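Pectinesterase 1 (Solanum lycopersicum, PDB 1XG2) hydrolyses the methyl esters of cell-wall pectin, releasing methanol and leaving de-esterified polygalacturonate, through its C-terminal catalytic domain, here caught in complex with an inhibitor protein. Local coordinates at residues A[3-8]-A[12-17]; A[24-27]-A[32-35]; A[125-128]-A[132-135]. One frame throughout, in Å; residues are numbered along the deposited sequence. Where two conformers were deposited one is given.

Interaction 1: residues A[3-8]-A[12-17]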
ATOM      1  N   ALA A   3      -2.058  28.977  -1.730  1.00 28.50           N
ATOM      2  CA  ALA A   3      -0.990  28.105  -1.222  1.00 27.16           C
ATOM      3  C   ALA A   3      -0.218  28.743  -0.073  1.00 25.77           C
ATOM      4  O   ALA A   3      -0.041  29.961  -0.042  1.00 25.25           O
ATOM      5  CB  ALA A   3      -0.023  27.734  -2.345  1.00 27.25           C
ATOM      6  N   ASN A   4       0.236  27.905   0.863  1.00 23.96           N
ATOM      7  CA  ASN A   4       1.084  28.329   1.977  1.00 23.11           C
ATOM      8  C   ASN A   4       2.576  28.384   1.628  1.00 22.78           C
ATOM      9  O   ASN A   4       3.344  29.090   2.280  1.00 22.56           O
ATOM     10  CB  ASN A   4       0.892  27.407   3.188  1.00 22.79           C
ATOM     11  CG  ASN A   4      -0.545  27.395   3.690  1.00 22.80           C
ATOM     12  OD1 ASN A   4      -0.966  28.279   4.448  1.00 23.44           O
ATOM     13  ND2 ASN A   4      -1.302  26.406   3.266  1.00 17.14           N
ATOM     14  N   ALA A   5       2.993  27.625   0.624  1.00 22.06           N
ATOM     15  CA  ALA A   5       4.378  27.648   0.166  1.00 21.93           C
ATOM     16  C   ALA A   5       4.413  27.328  -1.304  1.00 21.73           C
ATOM     17  O   ALA A   5       3.701  26.434  -1.750  1.00 21.74           O
ATOM     18  CB  ALA A   5       5.212  26.637   0.928  1.00 22.15           C
ATOM     19  N   VAL A   6       5.254  28.034  -2.055  1.00 21.10           N
ATOM     20  CA  VAL A   6       5.322  27.863  -3.498  1.00 21.24           C
ATOM     21  C   VAL A   6       6.712  27.366  -3.878  1.00 21.10           C
ATOM     22  O   VAL A   6       7.715  27.880  -3.389  1.00 20.53           O
ATOM     23  CB  VAL A   6       4.994  29.181  -4.239  1.00 21.24           C
ATOM     24  CG1 VAL A   6       5.202  29.033  -5.754  1.00 20.98           C
ATOM     25  CG2 VAL A   6       3.549  29.614  -3.927  1.00 21.17           C
ATOM     26  N   VAL A   7       6.749  26.356  -4.737  1.00 21.04           N
ATOM     27  CA  VAL A   7       7.986  25.836  -5.294  1.00 21.23           C
ATOM     28  C   VAL A   7       8.040  26.215  -6.764  1.00 21.66           C
ATOM     29  O   VAL A   7       7.082  26.007  -7.500  1.00 21.80           O
ATOM     30  CB  VAL A   7       8.057  24.318  -5.155  1.00 20.87           C
ATOM     31  CG1 VAL A   7       9.302  23.773  -5.831  1.00 20.37           C
ATOM     32  CG2 VAL A   7       7.995  23.911  -3.683  1.00 20.21           C
ATOM     33  N   ALA A   8       9.163  26.775  -7.189  1.00 23.06           N
ATOM     34  CA  ALA A   8       9.357  27.184  -8.578  1.00 24.14           C
ATOM     35  C   ALA A   8      10.836  27.232  -8.963  1.00 25.47           C
ATOM     36  O   ALA A   8      11.691  27.580  -8.148  1.00 24.75           O
ATOM     37  CB  ALA A   8       8.714  28.545  -8.821  1.00 24.36           C
ATOM     38  N   THR A  12      10.548  32.584  -8.702  1.00 32.74           N
ATOM     39  CA  THR A  12       9.324  33.331  -8.365  1.00 32.43           C
ATOM     40  C   THR A  12       8.572  32.759  -7.166  1.00 31.76           C
ATOM     41  O   THR A  12       7.515  33.265  -6.796  1.00 32.11           O
ATOM     42  CB  THR A  12       8.347  33.372  -9.566  1.00 32.68           C
ATOM     43  OG1 THR A  12       7.927  32.039  -9.915  1.00 33.05           O
ATOM     44  CG2 THR A  12       9.015  33.941 -10.837  1.00 33.13           C
ATOM     45  N   GLY A  13       9.094  31.691  -6.575  1.00 31.08           N
ATOM     46  CA  GLY A  13       8.456  31.063  -5.435  1.00 30.19           C
ATOM     47  C   GLY A  13       9.208  31.265  -4.143  1.00 29.52           C
ATOM     48  O   GLY A  13      10.124  32.085  -4.058  1.00 29.64           O
ATOM     49  N   ASP A  14       8.794  30.514  -3.128  1.00 28.38           N
ATOM     50  CA  ASP A  14       9.463  30.489  -1.831  1.00 27.73           C
ATOM     51  C   ASP A  14      10.659  29.550  -1.813  1.00 27.08           C
ATOM     52  O   ASP A  14      11.581  29.752  -1.032  1.00 26.31           O
ATOM     53  CB  ASP A  14       8.497  30.040  -0.742  1.00 27.76           C
ATOM     54  CG  ASP A  14       7.289  30.927  -0.644  1.00 28.93           C
ATOM     55  OD1 ASP A  14       7.477  32.139  -0.406  1.00 29.59           O
ATOM     56  OD2 ASP A  14       6.127  30.515  -0.802  1.00 27.53           O
ATOM     57  N   TYR A  15      10.622  28.499  -2.635  1.00 26.35           N
ATOM     58  CA  TYR A  15      11.722  27.528  -2.687  1.00 26.06           C
ATOM     59  C   TYR A  15      11.937  27.058  -4.107  1.00 25.68           C
ATOM     60  O   TYR A  15      11.025  27.099  -4.936  1.00 25.20           O
ATOM     61  CB  TYR A  15      11.452  26.307  -1.779  1.00 26.13           C
ATOM     62  CG  TYR A  15      11.124  26.649  -0.347  1.00 25.81           C
ATOM     63  CD1 TYR A  15      12.139  26.862   0.592  1.00 26.40           C
ATOM     64  CD2 TYR A  15       9.801  26.771   0.076  1.00 26.18           C
ATOM     65  CE1 TYR A  15      11.847  27.185   1.911  1.00 25.69           C
ATOM     66  CE2 TYR A  15       9.494  27.093   1.399  1.00 25.22           C
ATOM     67  CZ  TYR A  15      10.521  27.303   2.311  1.00 26.20           C
ATOM     68  OH  TYR A  15      10.230  27.637   3.616  1.00 24.85           O
ATOM     69  N   GLN A  16      13.148  26.592  -4.375  1.00 25.44           N
ATOM     70  CA  GLN A  16      13.520  26.092  -5.683  1.00 25.77           C
ATOM     71  C   GLN A  16      13.237  24.588  -5.850  1.00 24.48           C
ATOM     72  O   GLN A  16      13.104  24.094  -6.984  1.00 24.36           O
ATOM     73  CB  GLN A  16      15.005  26.355  -5.909  1.00 26.75           C
ATOM     74  CG  GLN A  16      15.474  26.097  -7.335  1.00 30.37           C
ATOM     75  CD  GLN A  16      16.295  27.249  -7.909  1.00 35.15           C
ATOM     76  OE1 GLN A  16      17.252  27.723  -7.272  1.00 38.04           O
ATOM     77  NE2 GLN A  16      15.923  27.703  -9.108  1.00 36.38           N
ATOM     78  N   THR A  17      13.183  23.865  -4.734  1.00 23.03           N
ATOM     79  CA  THR A  17      12.922  22.421  -4.756  1.00 22.08           C
ATOM     80  C   THR A  17      11.784  22.026  -3.822  1.00 20.90           C
ATOM     81  O   THR A  17      11.517  22.688  -2.816  1.00 20.95           O
ATOM     82  CB  THR A  17      14.183  21.613  -4.358  1.00 22.17           C
ATOM     83  OG1 THR A  17      14.433  21.763  -2.959  1.00 20.93           O
ATOM     84  CG2 THR A  17      15.430  22.131  -5.046  1.00 22.95           C
TER
HETATM   85  O   HOH W   1      11.493  29.937  -6.389  1.00 33.90           O
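Val6 and Val7, on the outermost strand 5-7 of the parallel beta-helix, meet the loop Thr12 to Thr17 that turns back along them before helix 18-24. Four hydrogen bonds fix the return. The oxygen of Val6 accepts two of them, from Asp14 N at 2.9 Å and from Tyr15 N at 3.1 Å; the second arrives almost in line with the carbonyl, whereas the Asp14 donor is tilted 33° out of the carbonyl plane. Ala8 N then reaches Tyr15 O at 2.9 Å, close to straight, with 166° at the hydrogen. Val7 and Tyr15 form a single beta bridge, so the pairing is local and does not grow into a further strand.

The remaining bond comes from a side chain. Asp14 OD2 turns its anti lone pair to Val6 N at 2.9 Å, the carboxylate being brought back beside its own backbone nitrogen by chi1 of -58°. Asp14 thus grips Val6 at both ends, taking its N-H through the side chain and giving its own N-H to the carbonyl.

Van der Waals contacts fill in around these bonds. Val7 CG1 lies 3.6 Å from the carbonyl carbon Thr17 C, and the edge of the Tyr15 ring faces Ala5 CB. Beyond this shell, Val7 also rests on Ala21 and Ile35, and Tyr15 packs on Glu20, Ala21 and Ala24. Thr17, the N-cap of helix 18-24, caps a backbone N of the helix with its side chain, and its OG1 also hydrogen-bonds to Glu20 OE2, while Thr12 OG1 is engaged by Asp10 and Lys38. A water completes the turn, donating to Ala8 O at 2.9 Å and accepting from Gly13 N at 3.0 Å.

Interaction 2: residues A[24-27]-A[32-35]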
ATOM      1  N   ALA A  24      10.262  22.555   5.471  1.00 24.50           N
ATOM      2  CA  ALA A  24       9.834  23.780   6.145  1.00 24.81           C
ATOM      3  C   ALA A  24       8.358  23.753   6.521  1.00 25.09           C
ATOM      4  O   ALA A  24       7.886  24.635   7.228  1.00 24.82           O
ATOM      5  CB  ALA A  24      10.106  24.987   5.255  1.00 25.18           C
ATOM      6  N   ALA A  25       7.614  22.765   6.033  1.00 24.62           N
ATOM      7  CA  ALA A  25       6.201  22.656   6.383  1.00 24.45           C
ATOM      8  C   ALA A  25       6.088  22.327   7.872  1.00 24.32           C
ATOM      9  O   ALA A  25       6.973  21.691   8.427  1.00 23.80           O
ATOM     10  CB  ALA A  25       5.527  21.594   5.547  1.00 24.29           C
ATOM     11  N   PRO A  26       5.010  22.760   8.517  1.00 24.90           N
ATOM     12  CA  PRO A  26       4.813  22.480   9.949  1.00 25.07           C
ATOM     13  C   PRO A  26       4.624  20.986  10.261  1.00 25.46           C
ATOM     14  O   PRO A  26       4.150  20.219   9.405  1.00 25.00           O
ATOM     15  CB  PRO A  26       3.548  23.280  10.302  1.00 25.49           C
ATOM     16  CG  PRO A  26       2.848  23.526   8.997  1.00 25.51           C
ATOM     17  CD  PRO A  26       3.896  23.538   7.938  1.00 25.00           C
ATOM     18  N   ASP A  27       5.014  20.585  11.474  1.00 25.28           N
ATOM     19  CA  ASP A  27       4.822  19.221  11.966  1.00 25.45           C
ATOM     20  C   ASP A  27       3.511  19.096  12.728  1.00 24.83           C
ATOM     21  O   ASP A  27       3.181  19.952  13.556  1.00 24.14           O
ATOM     22  CB  ASP A  27       5.953  18.815  12.919  1.00 25.78           C
ATOM     23  CG  ASP A  27       7.319  18.840  12.264  1.00 27.60           C
ATOM     24  OD1 ASP A  27       7.444  18.465  11.081  1.00 28.76           O
ATOM     25  OD2 ASP A  27       8.335  19.231  12.874  1.00 31.64           O
ATOM     26  N   ARG A  32      -5.024  21.548   6.887  1.00 19.94           N
ATOM     27  CA  ARG A  32      -4.380  21.290   5.615  1.00 19.87           C
ATOM     28  C   ARG A  32      -3.412  22.397   5.274  1.00 19.46           C
ATOM     29  O   ARG A  32      -3.774  23.566   5.267  1.00 19.51           O
ATOM     30  CB  ARG A  32      -5.438  21.182   4.529  1.00 20.24           C
ATOM     31  CG  ARG A  32      -4.909  20.687   3.199  0.50 20.98           C
ATOM     32  CD  ARG A  32      -5.661  21.252   2.005  0.50 23.15           C
ATOM     33  NE  ARG A  32      -6.509  20.262   1.348  0.50 23.60           N
ATOM     34  CZ  ARG A  32      -7.446  20.544   0.448  0.50 24.28           C
ATOM     35  NH1 ARG A  32      -7.715  21.800   0.100  0.50 24.12           N
ATOM     36  NH2 ARG A  32      -8.123  19.558  -0.113  0.50 23.91           N
ATOM     37  N   TYR A  33      -2.180  22.010   4.982  1.00 18.85           N
ATOM     38  CA  TYR A  33      -1.119  22.924   4.590  1.00 18.36           C
ATOM     39  C   TYR A  33      -0.765  22.622   3.130  1.00 17.44           C
ATOM     40  O   TYR A  33      -0.509  21.484   2.798  1.00 16.17           O
ATOM     41  CB  TYR A  33       0.102  22.687   5.472  1.00 18.70           C
ATOM     42  CG  TYR A  33       1.259  23.632   5.212  1.00 20.40           C
ATOM     43  CD1 TYR A  33       1.399  24.821   5.929  1.00 22.71           C
ATOM     44  CD2 TYR A  33       2.235  23.316   4.279  1.00 22.32           C
ATOM     45  CE1 TYR A  33       2.470  25.681   5.694  1.00 22.16           C
ATOM     46  CE2 TYR A  33       3.298  24.156   4.036  1.00 21.99           C
ATOM     47  CZ  TYR A  33       3.422  25.337   4.751  1.00 24.14           C
ATOM     48  OH  TYR A  33       4.512  26.155   4.496  1.00 23.59           O
ATOM     49  N   VAL A  34      -0.731  23.650   2.284  1.00 16.44           N
ATOM     50  CA  VAL A  34      -0.638  23.472   0.840  1.00 16.32           C
ATOM     51  C   VAL A  34       0.690  23.966   0.274  1.00 16.14           C
ATOM     52  O   VAL A  34       1.049  25.148   0.439  1.00 16.61           O
ATOM     53  CB  VAL A  34      -1.782  24.207   0.126  1.00 16.26           C
ATOM     54  CG1 VAL A  34      -1.741  23.935  -1.397  1.00 16.63           C
ATOM     55  CG2 VAL A  34      -3.124  23.800   0.689  1.00 16.65           C
ATOM     56  N   ILE A  35       1.417  23.061  -0.381  1.00 16.07           N
ATOM     57  CA  ILE A  35       2.608  23.387  -1.181  1.00 15.93           C
ATOM     58  C   ILE A  35       2.228  23.334  -2.656  1.00 15.98           C
ATOM     59  O   ILE A  35       1.814  22.288  -3.135  1.00 15.91           O
ATOM     60  CB  ILE A  35       3.735  22.363  -0.905  1.00 15.87           C
ATOM     61  CG1 ILE A  35       4.157  22.403   0.566  1.00 16.24           C
ATOM     62  CG2 ILE A  35       4.943  22.630  -1.800  1.00 16.13           C
ATOM     63  CD1 ILE A  35       5.088  21.270   0.982  1.00 16.09           C
TER
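Tyr33 CE1 and Pro26 CD approach to 3.4 Å where the loop leaving helix 18-24 passes the first turns of the right-handed parallel beta-helix; Tyr33 begins strand 33-37 and Pro26 belongs to that loop.

One interaction is a CH-pi contact. Pro26 CD sits 3.5 Å from the centroid of the Tyr33 ring and only 15° off its normal, which places the methylene over the face and leaves it slightly displaced toward the rim on the CE1 side. CG of the same proline follows behind, 3.6 Å from Tyr33 CD1, so two consecutive ring carbons of the pyrrolidine lie over the same face of the phenol, CG toward the CD1 side. The tyrosine ring reaches the loop because its CG is anti to the backbone N (chi1 -177°), while chi2 near 92° turns the plane to receive the proline.

Plain apolar packing adds a second point of contact. The methyl of Ala25 lies 3.7 Å from Tyr33 CE2, toward the other half of the ring from CE1 and CD1 but on the same side of its plane as the proline, and its approach is oblique. Both halves of the ring are therefore touched by adjacent loop residues, through carbon atoms alone.

Polar links belong to the surroundings. Strand 33-37 is tied to its neighbour by backbone bonds from Tyr33 to Asn54 and Met56, with the Tyr33 side chain also touching Ala5 and Leu55. The loop is held in turn by Lys52, whose NZ bonds to Ala25 O and forms a salt bridge with Asp27 OD1.

Interaction 3: residues A[125-128]-A[132-135]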
ATOM      1  N   CYS A 125      -3.646  13.039 -10.728  1.00 11.15           N
ATOM      2  CA  CYS A 125      -2.208  12.828 -10.850  1.00 10.89           C
ATOM      3  C   CYS A 125      -1.906  11.854 -11.959  1.00 10.74           C
ATOM      4  O   CYS A 125      -2.755  11.057 -12.314  1.00 11.21           O
ATOM      5  CB  CYS A 125      -1.652  12.281  -9.539  1.00 11.04           C
ATOM      6  SG  CYS A 125      -1.680  13.515  -8.239  1.00 11.49           S
ATOM      7  N   ARG A 126      -0.675  11.905 -12.472  1.00 10.51           N
ATOM      8  CA  ARG A 126      -0.180  10.963 -13.459  1.00 10.77           C
ATOM      9  C   ARG A 126       1.008  10.237 -12.806  1.00 10.30           C
ATOM     10  O   ARG A 126       1.978  10.871 -12.460  1.00 10.56           O
ATOM     11  CB  ARG A 126       0.274  11.722 -14.715  1.00 10.75           C
ATOM     12  CG  ARG A 126       0.623  10.832 -15.905  1.00 14.05           C
ATOM     13  CD  ARG A 126       0.746  11.583 -17.250  1.00 15.15           C
ATOM     14  NE  ARG A 126       1.573  12.780 -17.107  1.00 16.88           N
ATOM     15  CZ  ARG A 126       2.880  12.833 -17.290  1.00 15.30           C
ATOM     16  NH1 ARG A 126       3.566  11.753 -17.658  1.00 17.56           N
ATOM     17  NH2 ARG A 126       3.510  13.977 -17.110  1.00 16.20           N
ATOM     18  N   ILE A 127       0.910   8.928 -12.613  1.00 10.26           N
ATOM     19  CA  ILE A 127       1.974   8.148 -11.987  1.00 10.23           C
ATOM     20  C   ILE A 127       2.531   7.242 -13.060  1.00 10.28           C
ATOM     21  O   ILE A 127       1.824   6.422 -13.591  1.00 10.97           O
ATOM     22  CB  ILE A 127       1.432   7.350 -10.785  1.00 10.53           C
ATOM     23  CG1 ILE A 127       0.512   8.226  -9.896  1.00 11.15           C
ATOM     24  CG2 ILE A 127       2.567   6.772  -9.983  1.00  9.30           C
ATOM     25  CD1 ILE A 127       1.150   9.455  -9.291  1.00 13.08           C
ATOM     26  N   ASP A 128       3.816   7.390 -13.369  1.00 10.91           N
ATOM     27  CA  ASP A 128       4.398   6.856 -14.599  1.00 11.49           C
ATOM     28  C   ASP A 128       5.706   6.120 -14.299  1.00 10.49           C
ATOM     29  O   ASP A 128       6.645   6.713 -13.803  1.00 10.01           O
ATOM     30  CB  ASP A 128       4.634   8.026 -15.575  1.00 12.46           C
ATOM     31  CG  ASP A 128       5.483   7.646 -16.789  1.00 16.87           C
ATOM     32  OD1 ASP A 128       5.618   8.490 -17.701  1.00 22.96           O
ATOM     33  OD2 ASP A 128       6.071   6.561 -16.923  1.00 17.97           O
ATOM     34  N   ASP A 132       6.378  -2.028 -11.034  1.00 10.82           N
ATOM     35  CA  ASP A 132       6.134  -1.529  -9.672  1.00 10.73           C
ATOM     36  C   ASP A 132       5.916  -0.004  -9.616  1.00 10.22           C
ATOM     37  O   ASP A 132       6.350   0.657  -8.681  1.00  9.79           O
ATOM     38  CB  ASP A 132       7.274  -1.890  -8.717  1.00 11.21           C
ATOM     39  CG  ASP A 132       7.270  -3.337  -8.298  1.00 14.45           C
ATOM     40  OD1 ASP A 132       6.611  -4.162  -8.958  1.00 18.19           O
ATOM     41  OD2 ASP A 132       7.926  -3.742  -7.297  1.00 19.44           O
ATOM     42  N   THR A 133       5.240   0.548 -10.606  1.00  9.96           N
ATOM     43  CA  THR A 133       4.991   1.993 -10.653  1.00  9.56           C
ATOM     44  C   THR A 133       4.469   2.594  -9.349  1.00  9.39           C
ATOM     45  O   THR A 133       5.005   3.588  -8.876  1.00  8.80           O
ATOM     46  CB  THR A 133       3.955   2.277 -11.751  1.00 10.05           C
ATOM     47  OG1 THR A 133       4.512   1.966 -13.031  1.00  9.41           O
ATOM     48  CG2 THR A 133       3.631   3.756 -11.815  1.00 10.52           C
ATOM     49  N   LEU A 134       3.415   1.981  -8.796  1.00  8.35           N
ATOM     50  CA  LEU A 134       2.675   2.539  -7.668  1.00  8.60           C
ATOM     51  C   LEU A 134       2.644   1.557  -6.513  1.00  8.70           C
ATOM     52  O   LEU A 134       1.965   0.527  -6.563  1.00  8.48           O
ATOM     53  CB  LEU A 134       1.244   2.912  -8.084  1.00  8.60           C
ATOM     54  CG  LEU A 134       0.325   3.402  -6.962  1.00  8.87           C
ATOM     55  CD1 LEU A 134       0.916   4.655  -6.330  1.00  9.74           C
ATOM     56  CD2 LEU A 134      -1.081   3.668  -7.468  1.00 11.71           C
ATOM     57  N   TYR A 135       3.401   1.893  -5.475  1.00  8.89           N
ATOM     58  CA  TYR A 135       3.478   1.123  -4.245  1.00  8.85           C
ATOM     59  C   TYR A 135       2.477   1.691  -3.247  1.00  9.03           C
ATOM     60  O   TYR A 135       2.818   2.557  -2.431  1.00  7.99           O
ATOM     61  CB  TYR A 135       4.909   1.219  -3.680  1.00  8.60           C
ATOM     62  CG  TYR A 135       5.361   0.121  -2.740  1.00  8.80           C
ATOM     63  CD1 TYR A 135       4.477  -0.789  -2.183  1.00  8.77           C
ATOM     64  CD2 TYR A 135       6.718  -0.014  -2.440  1.00 10.37           C
ATOM     65  CE1 TYR A 135       4.924  -1.800  -1.333  1.00 11.69           C
ATOM     66  CE2 TYR A 135       7.173  -1.006  -1.608  1.00  9.38           C
ATOM     67  CZ  TYR A 135       6.288  -1.897  -1.053  1.00 11.37           C
ATOM     68  OH  TYR A 135       6.787  -2.875  -0.224  1.00 15.30           O
TER
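Ile127 and Thr133 meet through methyl groups, CG2 to CG2 at 3.7 Å, and this van der Waals contact carries the interaction. In both residues CG2 is anti to the backbone N, and both CA-CB bonds point toward the opposing segment, so the two branches close on each other while the side chains cross at a slant. Thr133 CG2 also rests 3.7 Å from Ile127 O, which lets the methyl lie against the strand backbone as well as its side chain. Ile127 packs further on Ile99 and Leu113 in the buried interior.

The polar atoms are served from outside the pair. Thr133 OG1, set beside its own backbone N (chi1 -66°), hydrogen-bonds to Thr149 O on strand 147-150, the neighbour of strand 126-128, so one branch of the threonine packs and the other ties the turn to the next coil. Asp128 forms a salt bridge with Arg171; its link to Arg126 is long, NH1 to OD1 3.9 Å.

Next to Thr133 stands Asp132, the predicted proton donor, whose side chain touches Asp153, the predicted nucleophile, and Thr79 and Gln109, probable substrate-binding residues. The contact thus joins strands 126-128 and 134-136 of two different sheets, across a turn that carries Asp132, with Asp153 supplied by the next coil, at the predicted active site of a pectin methylesterase beta-helix.

Overall arrangement
Interactions 1 and 2 lie at one end of the beta-helix, their centres 12 Å apart and both partly buried, and they involve neighbouring strands 5-7 and 33-37 of the same parallel sheet. They touch: Asn4 N and Ala5 N both approach Val34 O in probable hydrogen bonds, and Asn4 packs on Tyr33. Interaction 3 is buried near the chain's centre, 24 and 23 Å from their centres, and touches neither; it links two other sheets beside the predicted catalytic aspartates. Chemistry follows place: hydrogen bonds, one accepted by a carboxylate, dominate at the end strand, a proline-aromatic contact joins loop to strand, and methyl packing serves the interior.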